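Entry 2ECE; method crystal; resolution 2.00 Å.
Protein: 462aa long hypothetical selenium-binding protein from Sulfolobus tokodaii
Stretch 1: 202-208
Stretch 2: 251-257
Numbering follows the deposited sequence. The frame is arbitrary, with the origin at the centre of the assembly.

Stretch 1 202-208: LVSSEWA
Stretch 2 251-257: RMALELR

The two stretches belong to one chain and run roughly antiparallel: the vector from CA of V203 to CA of W207 lies 152° from that of M252 to L256. Stretch 1 is strand through S204 and then loop, whereas stretch 2 enters and leaves as strand. Register is set by a single antiparallel bridge pairing E206 with A253 (CA–CA 5.1 Å), beside which W207 CA and M252 CA lie 4.8 Å apart. Together the stretches bury 408 Å².

R251 (phi/psi -137/147, chi1 m, chi2 m, chi3 t) makes no contact with stretch 1; its guanidinium is bonded elsewhere in the structure. M252 takes a positive phi (77/90). Its side chain leaves sideways with chi1 m, chi2 t and chi3 t, which places SD at the edge of the W207 indole, 4.7 Å from the five-membered ring centroid and 85° off the ring normal. There W207 NE1 gives SD a weak hydrogen bond (3.6 Å, 140°), and W207 CD1 packs 3.7 Å from M252 CG. W207 itself (-113/-91) reaches this position with chi1 t and chi2 26°.

A253 (-97/98) carries the bridge through its backbone. Its N donates to E206 O (2.9 Å, 143°), and its O accepts from E206 N (3.0 Å, 143°), closing a reciprocal pair with E206 at -149/128. The E206 carboxylate takes no part and is satisfied elsewhere. The CB of A253 points toward stretch 1, and its small methyl fits 4.3 Å from S205 CB.

L254 (-92/-113) starts with CB pointing away, but chi1 m and chi2 t bring its end back, so that CD2 lies 3.7 Å from W207 CD1. Its carbonyl O accepts a short hydrogen bond from S205 OG (2.6 Å). S205 (-114/-164, chi1 p) points toward stretch 2, and its compact hydroxyl supplies a polar partner for that buried carbonyl.

E255 (-61/124, chi1 m, chi2 m) points away and touches nothing in stretch 1. L256 (-103/124, chi1 m at -79°, chi2 t) points toward it and has the largest area covered, 78 Å². Its CD1 sits 3.4 Å from V203 O, 3.7 Å from V203 CG2 and 4.0 Å from S205 CB. V203 (-121/143, chi1 m) offers a branched apolar surface to match, while S204 (-136/153, chi1 p) directs its CB away.

R257 (-132/94, chi1 m, chi2 m, chi3 t) instead braces its own strand: NH1 and NH2 each lie 2.9 Å from E255 OE1 in a salt bridge, and NH1 also donates to L256 O (3.1 Å, 163°).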

# COMPACT_ATOMS: atom_id res chain seq x y z
N LEU A 202 3.15 -8.15 -15.50
CA LEU A 202 3.40 -7.67 -14.15
C LEU A 202 4.00 -6.29 -14.31
O LEU A 202 4.76 -6.04 -15.25
CB LEU A 202 4.38 -8.61 -13.44
CG LEU A 202 4.82 -8.26 -12.01
CD1 LEU A 202 5.12 -9.56 -11.25
CD2 LEU A 202 6.04 -7.36 -12.03
N VAL A 203 3.63 -5.38 -13.42
CA VAL A 203 4.15 -4.03 -13.45
C VAL A 203 4.84 -3.80 -12.11
O VAL A 203 4.37 -4.29 -11.08
CB VAL A 203 3.00 -3.00 -13.63
CG1 VAL A 203 2.40 -3.14 -15.01
CG2 VAL A 203 1.92 -3.23 -12.58
N SER A 204 5.96 -3.07 -12.13
CA SER A 204 6.70 -2.78 -10.91
C SER A 204 7.11 -1.31 -10.93
O SER A 204 7.27 -0.72 -12.00
CB SER A 204 7.95 -3.68 -10.83
OG SER A 204 8.85 -3.43 -11.91
N SER A 205 7.27 -0.73 -9.74
CA SER A 205 7.62 0.69 -9.62
C SER A 205 9.01 0.98 -9.04
O SER A 205 9.86 0.09 -8.98
CB SER A 205 6.54 1.41 -8.80
OG SER A 205 6.40 0.81 -7.53
N GLU A 206 9.24 2.23 -8.63
CA GLU A 206 10.55 2.60 -8.10
C GLU A 206 10.53 3.70 -7.03
O GLU A 206 9.96 4.77 -7.23
CB GLU A 206 11.46 3.11 -9.22
CG GLU A 206 11.59 2.25 -10.48
CD GLU A 206 12.51 2.91 -11.51
OE1 GLU A 206 12.59 4.16 -11.50
OE2 GLU A 206 13.14 2.20 -12.33
N TRP A 207 11.17 3.41 -5.90
CA TRP A 207 11.28 4.40 -4.83
C TRP A 207 12.77 4.73 -4.77
O TRP A 207 13.23 5.61 -5.48
CB TRP A 207 10.78 3.82 -3.50
CG TRP A 207 10.66 4.84 -2.40
CD1 TRP A 207 10.47 6.19 -2.53
CD2 TRP A 207 10.63 4.57 -0.99
NE1 TRP A 207 10.31 6.77 -1.30
CE2 TRP A 207 10.40 5.81 -0.33
CE3 TRP A 207 10.77 3.41 -0.21
CZ2 TRP A 207 10.31 5.91 1.06
CZ3 TRP A 207 10.68 3.52 1.17
CH2 TRP A 207 10.45 4.76 1.80
N ALA A 208 13.51 3.99 -3.94
CA ALA A 208 14.96 4.18 -3.80
C ALA A 208 15.47 2.98 -3.01
O ALA A 208 14.66 2.26 -2.43
CB ALA A 208 15.25 5.47 -3.04
N ARG A 251 9.61 12.35 -9.07
CA ARG A 251 10.34 11.36 -8.29
C ARG A 251 9.42 10.57 -7.35
O ARG A 251 8.44 11.08 -6.82
CB ARG A 251 11.46 12.03 -7.48
CG ARG A 251 12.58 12.61 -8.33
CD ARG A 251 13.32 11.52 -9.09
NE ARG A 251 14.48 12.03 -9.82
CZ ARG A 251 14.41 12.68 -10.99
NH1 ARG A 251 13.24 12.90 -11.57
NH2 ARG A 251 15.53 13.11 -11.57
N MET A 252 9.78 9.31 -7.16
CA MET A 252 9.06 8.37 -6.32
C MET A 252 7.80 7.86 -7.04
O MET A 252 6.70 8.37 -6.85
CB MET A 252 8.67 9.04 -5.00
CG MET A 252 9.86 9.51 -4.16
SD MET A 252 9.42 10.06 -2.50
CE MET A 252 10.72 11.29 -2.16
N ALA A 253 7.98 6.76 -7.77
CA ALA A 253 6.89 6.12 -8.49
C ALA A 253 6.48 5.02 -7.50
O ALA A 253 7.10 3.95 -7.49
CB ALA A 253 7.42 5.51 -9.80
N LEU A 254 5.43 5.25 -6.70
CA LEU A 254 5.04 4.31 -5.69
C LEU A 254 3.99 3.25 -6.13
O LEU A 254 4.34 2.20 -6.68
CB LEU A 254 4.58 5.13 -4.40
CG LEU A 254 5.77 5.99 -3.88
CD1 LEU A 254 5.41 6.41 -2.48
CD2 LEU A 254 7.12 5.25 -3.86
N GLU A 255 2.79 3.40 -5.51
CA GLU A 255 1.67 2.48 -5.61
C GLU A 255 1.04 2.20 -6.94
O GLU A 255 0.55 3.12 -7.63
CB GLU A 255 0.56 2.88 -4.61
CG GLU A 255 0.97 2.99 -3.13
CD GLU A 255 1.39 1.67 -2.50
OE1 GLU A 255 0.85 0.62 -2.88
OE2 GLU A 255 2.26 1.69 -1.59
N LEU A 256 1.01 0.92 -7.29
CA LEU A 256 0.50 0.47 -8.59
C LEU A 256 -0.88 -0.12 -8.47
O LEU A 256 -1.08 -1.06 -7.70
CB LEU A 256 1.44 -0.58 -9.22
CG LEU A 256 2.70 -0.04 -9.89
CD1 LEU A 256 3.73 -1.14 -10.05
CD2 LEU A 256 2.31 0.55 -11.24
N ARG A 257 -1.84 0.42 -9.21
CA ARG A 257 -3.20 -0.09 -9.10
C ARG A 257 -3.88 -0.38 -10.43
O ARG A 257 -4.44 0.51 -11.07
CB ARG A 257 -4.06 0.90 -8.31
CG ARG A 257 -3.60 1.16 -6.87
CD ARG A 257 -3.81 -0.06 -5.95
NE ARG A 257 -3.49 0.27 -4.56
CZ ARG A 257 -2.26 0.27 -4.05
NH1 ARG A 257 -1.22 -0.06 -4.80
NH2 ARG A 257 -2.07 0.62 -2.78